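Local atomic coordinates of 2-oxoglutarate dehydrogenase E3 component (Thermus thermophilus, PDB entry 2YQU), a protein that probably catalyses the NAD(+)-dependent reoxidation of protein-bound dihydrolipoyl groups, using one FAD per subunit, as the E3 component of the 2-oxoglutarate dehydrogenase complex. Residues A[75-78]-A[79-82]; A[153-157]-A[158-162]; A[176-179]-A[180-184]. All coordinates share one frame; numbering follows the deposited sequence.

Interaction 1: A[75-78]-A[79-82]; sequences LDLP and ALMA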
ATOM      1  N   LEU A  75     -12.344  23.312  10.715  1.00 20.95           N
ATOM      2  CA  LEU A  75     -12.912  22.083  11.241  1.00 20.17           C
ATOM      3  C   LEU A  75     -14.428  22.216  11.303  1.00 19.98           C
ATOM      4  O   LEU A  75     -14.963  23.251  11.722  1.00 19.82           O
ATOM      5  CB  LEU A  75     -12.340  21.778  12.631  1.00 20.02           C
ATOM      6  CG  LEU A  75     -13.072  20.708  13.454  1.00 19.57           C
ATOM      7  CD1 LEU A  75     -12.953  19.329  12.806  1.00 19.86           C
ATOM      8  CD2 LEU A  75     -12.539  20.683  14.871  1.00 19.41           C
ATOM      9  N   ASP A  76     -15.102  21.163  10.850  1.00 19.89           N
ATOM     10  CA  ASP A  76     -16.545  21.018  10.935  1.00 20.17           C
ATOM     11  C   ASP A  76     -16.769  19.766  11.778  1.00 20.19           C
ATOM     12  O   ASP A  76     -16.941  18.669  11.247  1.00 19.41           O
ATOM     13  CB  ASP A  76     -17.130  20.885   9.517  1.00 20.55           C
ATOM     14  CG  ASP A  76     -18.643  20.813   9.493  1.00 21.35           C
ATOM     15  OD1 ASP A  76     -19.266  20.586  10.546  1.00 21.73           O
ATOM     16  OD2 ASP A  76     -19.304  20.942   8.438  1.00 24.46           O
ATOM     17  N   LEU A  77     -16.738  19.934  13.098  1.00 20.58           N
ATOM     18  CA  LEU A  77     -16.779  18.793  14.014  1.00 20.60           C
ATOM     19  C   LEU A  77     -18.036  17.928  13.882  1.00 20.68           C
ATOM     20  O   LEU A  77     -17.908  16.700  13.884  1.00 20.16           O
ATOM     21  CB  LEU A  77     -16.566  19.231  15.466  1.00 20.70           C
ATOM     22  CG  LEU A  77     -16.290  18.122  16.485  1.00 21.16           C
ATOM     23  CD1 LEU A  77     -15.198  17.163  16.024  1.00 21.29           C
ATOM     24  CD2 LEU A  77     -15.922  18.746  17.827  1.00 21.45           C
ATOM     25  N   PRO A  78     -19.229  18.523  13.750  1.00 20.40           N
ATOM     26  CA  PRO A  78     -20.445  17.728  13.515  1.00 20.20           C
ATOM     27  C   PRO A  78     -20.338  16.858  12.262  1.00 19.49           C
ATOM     28  O   PRO A  78     -20.747  15.702  12.307  1.00 18.97           O
ATOM     29  CB  PRO A  78     -21.548  18.784  13.341  1.00 20.67           C
ATOM     30  CG  PRO A  78     -21.012  20.026  13.957  1.00 20.92           C
ATOM     31  CD  PRO A  78     -19.529  19.964  13.845  1.00 20.70           C
ATOM     32  N   ALA A  79     -19.773  17.404  11.185  1.00 18.59           N
ATOM     33  CA  ALA A  79     -19.605  16.660   9.935  1.00 18.01           C
ATOM     34  C   ALA A  79     -18.548  15.563  10.083  1.00 17.58           C
ATOM     35  O   ALA A  79     -18.714  14.480   9.545  1.00 17.12           O
ATOM     36  CB  ALA A  79     -19.239  17.602   8.793  1.00 18.02           C
ATOM     37  N   LEU A  80     -17.480  15.851  10.832  1.00 17.00           N
ATOM     38  CA  LEU A  80     -16.412  14.889  11.103  1.00 16.60           C
ATOM     39  C   LEU A  80     -16.964  13.693  11.876  1.00 16.19           C
ATOM     40  O   LEU A  80     -16.702  12.543  11.530  1.00 15.78           O
ATOM     41  CB  LEU A  80     -15.276  15.547  11.902  1.00 16.68           C
ATOM     42  CG  LEU A  80     -13.974  14.739  12.041  1.00 17.59           C
ATOM     43  CD1 LEU A  80     -13.142  14.893  10.794  1.00 17.75           C
ATOM     44  CD2 LEU A  80     -13.175  15.163  13.264  1.00 17.67           C
ATOM     45  N   MET A  81     -17.766  13.976  12.896  1.00 15.80           N
ATOM     46  CA  MET A  81     -18.342  12.934  13.743  1.00 15.43           C
ATOM     47  C   MET A  81     -19.447  12.186  12.999  1.00 16.08           C
ATOM     48  O   MET A  81     -19.637  10.990  13.211  1.00 16.35           O
ATOM     49  CB  MET A  81     -18.872  13.536  15.046  1.00 15.21           C
ATOM     50  CG  MET A  81     -17.775  14.047  15.959  0.50 13.23           C
ATOM     51  SD  MET A  81     -16.759  12.712  16.592  0.50  9.32           S
ATOM     52  CE  MET A  81     -15.533  13.614  17.465  0.50 10.30           C
ATOM     53  N   ALA A  82     -20.153  12.882  12.110  1.00 16.13           N
ATOM     54  CA  ALA A  82     -21.202  12.264  11.308  1.00 16.52           C
ATOM     55  C   ALA A  82     -20.598  11.228  10.359  1.00 16.73           C
ATOM     56  O   ALA A  82     -21.158  10.160  10.176  1.00 17.40           O
ATOM     57  CB  ALA A  82     -21.980  13.312  10.535  1.00 16.44           C
TER
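The carboxylate of Asp76 lies flat against the first turn of helix 77-102. Ala79 sits over one face of it, with CB 3.3 Å from Asp76 CG and almost squarely above it. Ala79 N approaches the same face, nearer the OD1 end, and within residues 75-82 nothing meets its edges. The bond from Ala79 N to Asp76 OD1 measures 3.3 Å. It reaches the oxygen from well above the carboxylate plane, 65° out of it. Asp76 is the N-cap residue, and this is its capping bond. The torsion that brings the group there has CG opposite the residue's own N (chi1 -176°), next to the carbonyl carbon.

Asp76 O starts the ladder of the helix and accepts from Leu80 N at 2.9 Å. Leu77 O takes Met81 N, and Pro78 O takes Ala82 N. Pro78 has no N-H to offer, which suits the first turn of a helix. With an alanine here instead of Asp76, Ala79 N would lose its side-chain acceptor, and the start of the helix would probably be less firmly capped.

The leucines and Met81 pack on another side. Leu77 and Met81 extend alongside one another, with Leu77 CD1 3.8 Å from Met81 CE. Leu80 crosses Leu77 at a slant, its CD2 coming 4.0 Å from Leu77 CD1. Leu80 CD2 also meets Leu75 CD1 at 4.2 Å, the two side chains at about a right angle. Leu80 also packs on Leu51, Thr54 and Ile58 of helix 45-63, and on Leu66 of the second subunit. The backbone of Asp76 hydrogen-bonds to that subunit. The negative charge of Asp76 at the N-terminal end of the helix would probably be favoured by the helix dipole.

Interaction 2: A[153-157]-A[158-162]; sequences RVVTS and TEALS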
ATOM      1  N   ARG A 153     -14.666  14.273  31.980  1.00 21.88           N
ATOM      2  CA  ARG A 153     -13.391  14.988  31.981  1.00 21.32           C
ATOM      3  C   ARG A 153     -12.193  14.041  31.971  1.00 20.41           C
ATOM      4  O   ARG A 153     -11.186  14.325  31.329  1.00 20.36           O
ATOM      5  CB  ARG A 153     -13.309  15.919  33.204  1.00 21.61           C
ATOM      6  CG  ARG A 153     -14.207  17.157  33.102  1.00 22.89           C
ATOM      7  CD  ARG A 153     -13.815  18.097  31.972  1.00 25.06           C
ATOM      8  NE  ARG A 153     -14.612  19.322  31.928  1.00 26.08           N
ATOM      9  CZ  ARG A 153     -14.607  20.181  30.910  1.00 27.61           C
ATOM     10  NH1 ARG A 153     -15.366  21.271  30.958  1.00 28.20           N
ATOM     11  NH2 ARG A 153     -13.836  19.967  29.847  1.00 28.24           N
ATOM     12  N   VAL A 154     -12.293  12.947  32.719  1.00 19.43           N
ATOM     13  CA  VAL A 154     -11.328  11.858  32.684  1.00 19.07           C
ATOM     14  C   VAL A 154     -12.009  10.682  31.995  1.00 18.39           C
ATOM     15  O   VAL A 154     -13.025  10.184  32.476  1.00 19.18           O
ATOM     16  CB  VAL A 154     -10.882  11.449  34.101  1.00 18.73           C
ATOM     17  CG1 VAL A 154      -9.818  10.363  34.040  1.00 19.12           C
ATOM     18  CG2 VAL A 154     -10.364  12.664  34.859  1.00 19.12           C
ATOM     19  N   VAL A 155     -11.439  10.231  30.879  1.00 18.03           N
ATOM     20  CA  VAL A 155     -12.140   9.361  29.943  1.00 17.27           C
ATOM     21  C   VAL A 155     -11.314   8.169  29.466  1.00 17.12           C
ATOM     22  O   VAL A 155     -10.101   8.130  29.642  1.00 16.94           O
ATOM     23  CB  VAL A 155     -12.572  10.146  28.677  1.00 17.45           C
ATOM     24  CG1 VAL A 155     -13.425  11.368  29.042  1.00 17.33           C
ATOM     25  CG2 VAL A 155     -11.359  10.565  27.833  1.00 16.26           C
ATOM     26  N   THR A 156     -12.008   7.216  28.848  1.00 16.91           N
ATOM     27  CA  THR A 156     -11.387   6.123  28.108  1.00 16.70           C
ATOM     28  C   THR A 156     -11.436   6.421  26.617  1.00 16.15           C
ATOM     29  O   THR A 156     -11.948   7.456  26.189  1.00 16.05           O
ATOM     30  CB  THR A 156     -12.106   4.779  28.378  1.00 17.17           C
ATOM     31  OG1 THR A 156     -13.449   4.818  27.858  1.00 18.01           O
ATOM     32  CG2 THR A 156     -12.257   4.530  29.865  1.00 17.43           C
ATOM     33  N   SER A 157     -10.935   5.481  25.817  1.00 15.65           N
ATOM     34  CA  SER A 157     -10.855   5.675  24.378  1.00 15.31           C
ATOM     35  C   SER A 157     -12.226   5.935  23.765  1.00 14.79           C
ATOM     36  O   SER A 157     -12.338   6.671  22.802  1.00 14.51           O
ATOM     37  CB  SER A 157     -10.190   4.473  23.697  1.00 14.99           C
ATOM     38  OG  SER A 157     -10.750   3.254  24.133  1.00 16.16           O
ATOM     39  N   THR A 158     -13.273   5.345  24.331  1.00 15.05           N
ATOM     40  CA  THR A 158     -14.612   5.490  23.768  1.00 15.12           C
ATOM     41  C   THR A 158     -15.072   6.949  23.714  1.00 15.29           C
ATOM     42  O   THR A 158     -15.604   7.401  22.698  1.00 15.31           O
ATOM     43  CB  THR A 158     -15.612   4.654  24.580  1.00 15.37           C
ATOM     44  OG1 THR A 158     -15.305   3.260  24.420  1.00 15.65           O
ATOM     45  CG2 THR A 158     -17.007   4.789  24.021  1.00 16.82           C
ATOM     46  N   GLU A 159     -14.865   7.666  24.812  1.00 15.41           N
ATOM     47  CA  GLU A 159     -15.307   9.049  24.925  1.00 15.71           C
ATOM     48  C   GLU A 159     -14.377   9.963  24.141  1.00 16.07           C
ATOM     49  O   GLU A 159     -14.795  11.008  23.644  1.00 15.93           O
ATOM     50  CB  GLU A 159     -15.351   9.474  26.390  1.00 16.16           C
ATOM     51  CG  GLU A 159     -16.417   8.765  27.203  1.00 16.25           C
ATOM     52  CD  GLU A 159     -16.067   7.334  27.599  1.00 17.28           C
ATOM     53  OE1 GLU A 159     -16.975   6.470  27.604  1.00 19.25           O
ATOM     54  OE2 GLU A 159     -14.906   7.059  27.938  1.00 19.68           O
ATOM     55  N   ALA A 160     -13.124   9.547  24.010  1.00 16.25           N
ATOM     56  CA  ALA A 160     -12.143  10.306  23.239  1.00 16.51           C
ATOM     57  C   ALA A 160     -12.415  10.270  21.734  1.00 16.96           C
ATOM     58  O   ALA A 160     -11.866  11.073  20.993  1.00 17.19           O
ATOM     59  CB  ALA A 160     -10.744   9.819  23.532  1.00 16.30           C
ATOM     60  N   LEU A 161     -13.248   9.341  21.283  1.00 17.40           N
ATOM     61  CA  LEU A 161     -13.699   9.311  19.891  1.00 17.69           C
ATOM     62  C   LEU A 161     -14.802  10.331  19.594  1.00 17.90           C
ATOM     63  O   LEU A 161     -15.152  10.538  18.425  1.00 17.20           O
ATOM     64  CB  LEU A 161     -14.222   7.921  19.538  1.00 17.83           C
ATOM     65  CG  LEU A 161     -13.199   6.788  19.565  1.00 18.68           C
ATOM     66  CD1 LEU A 161     -13.913   5.446  19.671  1.00 20.57           C
ATOM     67  CD2 LEU A 161     -12.328   6.854  18.323  1.00 18.60           C
ATOM     68  N   SER A 162     -15.331  10.969  20.642  1.00 18.04           N
ATOM     69  CA  SER A 162     -16.566  11.743  20.554  1.00 18.60           C
ATOM     70  C   SER A 162     -16.558  13.009  21.414  1.00 18.65           C
ATOM     71  O   SER A 162     -17.616  13.431  21.883  1.00 19.60           O
ATOM     72  CB  SER A 162     -17.756  10.880  20.997  1.00 18.64           C
ATOM     73  OG  SER A 162     -17.835   9.681  20.248  1.00 19.39           O
TER
HETATM   74  O   HOH W   1     -13.051   2.361  23.011  1.00 16.65           O
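The backbone leaves strand 154-155 and turns at Thr156 into helix 157-160, a short helix with loose hydrogen bonding, where Ala160 N donates to Thr156 O at 3.2 Å. The same carbonyl oxygen takes a weak bond from Glu159 N, and another weak bond joins Leu161 N to Ser157 O.

The side chain of Glu159 bends back at chi2 (77°) and brings its carboxylate to Thr156. Its OE2 is gripped by two donors of that one residue. Thr156 OG1 donates to Glu159 OE2 at 2.7 Å on the syn side, 20° out of the carboxylate plane. Thr156 N donates to Glu159 OE2 at 3.0 Å, almost in line with the C-O bond. Two bonds on one oxygen should hold the carboxylate against turning. Farther back, the stem of Glu159 and Val155 run antiparallel, with Val155 CB 3.7 Å from Glu159 CB. Val155 CG1 lies 3.8 Å from that same Glu159 CB.

Strand 154-155 is an edge strand, within this chain, of the parallel sheet that also holds strand 169-173 of the Rossmann-type unit, and Val155 bonds through its backbone to Val256 and Val258 of the next strand. The turn out of the strand places Ser157 against FAD, and the helix then leads away from it.

Water 1 bridges the hydroxyls at the start of this helix, 2.7 Å from Ser157 OG and 2.8 Å from Thr158 OG1. Leu161 lays its CG 3.4 Å from Ser157 O. Its side chain also packs on Pro47, Ser48 and Leu51 of helix 45-63.

Interaction 3: A[176-179]-A[180-184]; sequences GVIG and LELGV. With FAD (flavin-adenine dinucleotide), chain D.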
ATOM      1  N   GLY A 176       0.890   3.831  24.444  1.00 15.73           N
ATOM      2  CA  GLY A 176       0.620   2.733  23.536  1.00 15.67           C
ATOM      3  C   GLY A 176      -0.085   3.195  22.275  1.00 15.66           C
ATOM      4  O   GLY A 176      -0.321   4.381  22.075  1.00 15.45           O
ATOM      5  N   VAL A 177      -0.435   2.243  21.424  1.00 15.44           N
ATOM      6  CA  VAL A 177      -1.019   2.549  20.124  1.00 15.83           C
ATOM      7  C   VAL A 177      -2.305   3.363  20.233  1.00 15.78           C
ATOM      8  O   VAL A 177      -2.441   4.393  19.591  1.00 15.84           O
ATOM      9  CB  VAL A 177      -1.295   1.264  19.315  1.00 15.97           C
ATOM     10  CG1 VAL A 177      -2.009   1.598  18.004  1.00 16.63           C
ATOM     11  CG2 VAL A 177       0.016   0.506  19.048  1.00 16.12           C
ATOM     12  N   ILE A 178      -3.239   2.914  21.067  1.00 15.85           N
ATOM     13  CA  ILE A 178      -4.553   3.539  21.117  1.00 16.62           C
ATOM     14  C   ILE A 178      -4.471   5.005  21.536  1.00 16.50           C
ATOM     15  O   ILE A 178      -5.088   5.854  20.910  1.00 16.92           O
ATOM     16  CB  ILE A 178      -5.505   2.752  22.039  1.00 16.71           C
ATOM     17  CG1 ILE A 178      -5.797   1.378  21.425  1.00 17.81           C
ATOM     18  CG2 ILE A 178      -6.804   3.520  22.256  1.00 17.47           C
ATOM     19  CD1 ILE A 178      -6.377   0.383  22.390  1.00 18.93           C
ATOM     20  N   GLY A 179      -3.709   5.295  22.584  1.00 16.77           N
ATOM     21  CA  GLY A 179      -3.636   6.649  23.114  1.00 16.71           C
ATOM     22  C   GLY A 179      -2.902   7.592  22.192  1.00 16.89           C
ATOM     23  O   GLY A 179      -3.268   8.753  22.072  1.00 16.81           O
ATOM     24  N   LEU A 180      -1.873   7.080  21.528  1.00 16.86           N
ATOM     25  CA  LEU A 180      -1.076   7.868  20.599  1.00 17.09           C
ATOM     26  C   LEU A 180      -1.908   8.255  19.384  1.00 16.35           C
ATOM     27  O   LEU A 180      -1.905   9.409  18.955  1.00 15.29           O
ATOM     28  CB  LEU A 180       0.151   7.065  20.173  1.00 17.81           C
ATOM     29  CG  LEU A 180       1.307   7.812  19.527  1.00 20.49           C
ATOM     30  CD1 LEU A 180       1.754   9.019  20.361  1.00 21.33           C
ATOM     31  CD2 LEU A 180       2.454   6.831  19.313  1.00 23.14           C
ATOM     32  N   GLU A 181      -2.621   7.283  18.827  1.00 15.63           N
ATOM     33  CA  GLU A 181      -3.542   7.546  17.723  1.00 15.48           C
ATOM     34  C   GLU A 181      -4.565   8.621  18.066  1.00 15.12           C
ATOM     35  O   GLU A 181      -4.766   9.553  17.297  1.00 14.70           O
ATOM     36  CB  GLU A 181      -4.267   6.271  17.307  1.00 15.68           C
ATOM     37  CG  GLU A 181      -3.406   5.328  16.481  1.00 15.58           C
ATOM     38  CD  GLU A 181      -4.152   4.098  15.996  1.00 15.55           C
ATOM     39  OE1 GLU A 181      -3.610   3.385  15.125  1.00 16.24           O
ATOM     40  OE2 GLU A 181      -5.279   3.837  16.470  1.00 16.76           O
ATOM     41  N   LEU A 182      -5.216   8.494  19.219  1.00 14.98           N
ATOM     42  CA  LEU A 182      -6.240   9.458  19.611  1.00 15.09           C
ATOM     43  C   LEU A 182      -5.631  10.816  19.987  1.00 15.27           C
ATOM     44  O   LEU A 182      -6.239  11.863  19.730  1.00 15.14           O
ATOM     45  CB  LEU A 182      -7.133   8.885  20.726  1.00 14.98           C
ATOM     46  CG  LEU A 182      -7.920   7.635  20.312  1.00 16.15           C
ATOM     47  CD1 LEU A 182      -8.662   7.008  21.500  1.00 16.68           C
ATOM     48  CD2 LEU A 182      -8.885   7.929  19.194  1.00 17.94           C
ATOM     49  N   GLY A 183      -4.418  10.794  20.537  1.00 15.32           N
ATOM     50  CA  GLY A 183      -3.652  12.002  20.796  1.00 15.47           C
ATOM     51  C   GLY A 183      -3.444  12.772  19.505  1.00 15.54           C
ATOM     52  O   GLY A 183      -3.692  13.976  19.447  1.00 15.28           O
ATOM     53  N   VAL A 184      -3.018  12.060  18.463  1.00 15.34           N
ATOM     54  CA  VAL A 184      -2.751  12.658  17.154  1.00 15.53           C
ATOM     55  C   VAL A 184      -4.036  13.215  16.523  1.00 15.44           C
ATOM     56  O   VAL A 184      -4.017  14.294  15.951  1.00 15.52           O
ATOM     57  CB  VAL A 184      -2.060  11.646  16.207  1.00 15.39           C
ATOM     58  CG1 VAL A 184      -2.139  12.089  14.736  1.00 15.86           C
ATOM     59  CG2 VAL A 184      -0.611  11.445  16.622  1.00 16.33           C
TER
HETATM   60  PA  FAD D1601     -14.101  -7.602  21.053  1.00 14.89           P
HETATM   61  O1A FAD D1601     -13.878  -6.733  22.234  1.00 14.95           O
HETATM   62  O2A FAD D1601     -13.959  -6.859  19.718  1.00 16.29           O
HETATM   63  O5B FAD D1601     -15.535  -8.300  21.185  1.00 16.44           O
HETATM   64  C5B FAD D1601     -15.939  -8.835  22.421  1.00 15.84           C
HETATM   65  C4B FAD D1601     -17.448  -8.732  22.480  1.00 16.54           C
HETATM   66  O4B FAD D1601     -17.908  -9.608  23.488  1.00 15.82           O
HETATM   67  C3B FAD D1601     -17.934  -7.333  22.853  1.00 16.43           C
HETATM   68  O3B FAD D1601     -18.790  -6.833  21.850  1.00 18.40           O
HETATM   69  C2B FAD D1601     -18.679  -7.524  24.160  1.00 17.07           C
HETATM   70  O2B FAD D1601     -19.843  -6.731  24.225  1.00 17.80           O
HETATM   71  C1B FAD D1601     -19.003  -9.009  24.144  1.00 16.43           C
HETATM   72  N9A FAD D1601     -19.130  -9.685  25.438  1.00 15.67           N
HETATM   73  C8A FAD D1601     -18.220  -9.741  26.463  1.00 16.35           C
HETATM   74  N7A FAD D1601     -18.716 -10.522  27.440  1.00 15.77           N
HETATM   75  C5A FAD D1601     -19.934 -10.967  27.053  1.00 15.76           C
HETATM   76  C6A FAD D1601     -20.882 -11.788  27.658  1.00 16.54           C
HETATM   77  N6A FAD D1601     -20.641 -12.443  28.791  1.00 17.13           N
HETATM   78  N1A FAD D1601     -22.036 -12.050  26.968  1.00 16.57           N
HETATM   79  C2A FAD D1601     -22.287 -11.538  25.719  1.00 17.84           C
HETATM   80  N3A FAD D1601     -21.340 -10.733  25.122  1.00 17.71           N
HETATM   81  C4A FAD D1601     -20.199 -10.454  25.793  1.00 17.23           C
HETATM   82  N1  FAD D1601      -7.075  -3.497  16.564  1.00 13.87           N
HETATM   83  C2  FAD D1601      -6.508  -3.606  15.312  1.00 15.26           C
HETATM   84  O2  FAD D1601      -6.129  -4.697  14.875  1.00 15.30           O
HETATM   85  N3  FAD D1601      -6.359  -2.484  14.536  1.00 14.21           N
HETATM   86  C4  FAD D1601      -6.761  -1.251  14.999  1.00 14.06           C
HETATM   87  O4  FAD D1601      -6.786  -0.337  14.192  1.00 14.73           O
HETATM   88  C4X FAD D1601      -7.342  -1.122  16.260  1.00 14.85           C
HETATM   89  N5  FAD D1601      -7.751   0.115  16.732  1.00 15.70           N
HETATM   90  C5X FAD D1601      -8.330   0.202  17.996  1.00 16.28           C
HETATM   91  C6  FAD D1601      -8.740   1.451  18.471  1.00 14.37           C
HETATM   92  C7  FAD D1601      -9.323   1.561  19.741  1.00 15.29           C
HETATM   93  C7M FAD D1601      -9.847   2.905  20.175  1.00 13.13           C
HETATM   94  C8  FAD D1601      -9.498   0.426  20.527  1.00 15.42           C
HETATM   95  C8M FAD D1601     -10.395   0.451  21.738  1.00 15.38           C
HETATM   96  C9  FAD D1601      -9.084  -0.819  20.052  1.00 16.03           C
HETATM   97  C9A FAD D1601      -8.491  -0.937  18.789  1.00 15.87           C
HETATM   98  N10 FAD D1601      -8.061  -2.178  18.311  1.00 15.97           N
HETATM   99  C10 FAD D1601      -7.494  -2.260  17.048  1.00 13.75           C
HETATM  100  C1' FAD D1601      -8.090  -3.425  19.156  1.00 16.19           C
HETATM  101  C2' FAD D1601      -9.323  -4.242  18.760  1.00 16.14           C
HETATM  102  O2' FAD D1601     -10.508  -3.487  18.958  1.00 15.73           O
HETATM  103  C3' FAD D1601      -9.392  -5.578  19.492  1.00 16.03           C
HETATM  104  O3' FAD D1601      -8.161  -6.262  19.352  1.00 13.27           O
HETATM  105  C4' FAD D1601     -10.495  -6.460  18.917  1.00 14.91           C
HETATM  106  O4' FAD D1601     -11.742  -5.815  19.018  1.00 15.50           O
HETATM  107  C5' FAD D1601     -10.517  -7.824  19.618  1.00 15.94           C
HETATM  108  O5' FAD D1601     -11.590  -8.601  19.135  1.00 15.96           O
HETATM  109  P   FAD D1601     -12.308  -9.681  20.084  1.00 14.53           P
HETATM  110  O1P FAD D1601     -13.325 -10.429  19.285  1.00 15.86           O
HETATM  111  O2P FAD D1601     -11.290 -10.528  20.826  1.00 16.19           O
HETATM  112  O3P FAD D1601     -13.079  -8.837  21.224  1.00 15.22           O
HETATM  113  O   HOH W   2      -7.055   4.619  18.411  1.00 19.26           O
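Ile178 and Leu182 run alongside each other, with Ile178 CG2 4.0 Å from Leu182 CD1. Ile178 also rests on the flavin. Its CD1 stands above the ring plane, over C8 on the C8-C9 side, 3.6 Å from FAD C8, and its CG2 is 3.7 Å from the methyl C7M. Val177 runs beside Glu181, its CG1 3.7 Å from Glu181 OE1.

The carboxylate of Glu181 is held by several partners. OE1 accepts from Tyr341 N, and OE2 forms a salt bridge with Lys49, itself an FAD-binding residue. Water 2 donates to Glu181 OE2 at 2.7 Å and, weakly, to Ile178 O.

The backbone of the first turn sets these positions. Gly176 is the N-cap, and its O accepts from Leu180 N; Glu181 N bonds to Val177 O at 3.0 Å. Gly176 and Gly179 probably belong to the GxGxxG motif of a Rossmann-type dinucleotide site. Val177, Ile178 and Glu181 contact NAD(+) in a structure of this protein, though none is bound to this chain.

Helix 177-188 links strands 169-173 and 192-196 in a beta-alpha-beta unit. Leu180 packs on Phe218 of helix 208-221, Leu182 on helix 157-160, and Val177 on Val340 of strand 338-340.

Overall arrangement
The three contacts follow one another along the chain, and none nests in or crosses another. Each is a local turn rather than a long loop closure. Interaction 1 opens helix 77-102 at the interface with the second subunit. Interaction 2 closes the bend from strand 154-155 into helix 157-160. Interaction 3 opens helix 177-188 of the beta-alpha-beta unit. Interactions 1 and 2 touch where Met81 CE comes 3.2 Å from Leu161 O. Interactions 2 and 3 meet where Ser157, Ala160 and Leu161 pack on Leu182, and Ser157 also on Ile178. Interactions 1 and 3 stay about 9 Å apart at their nearest atoms, so 153-162 connects them.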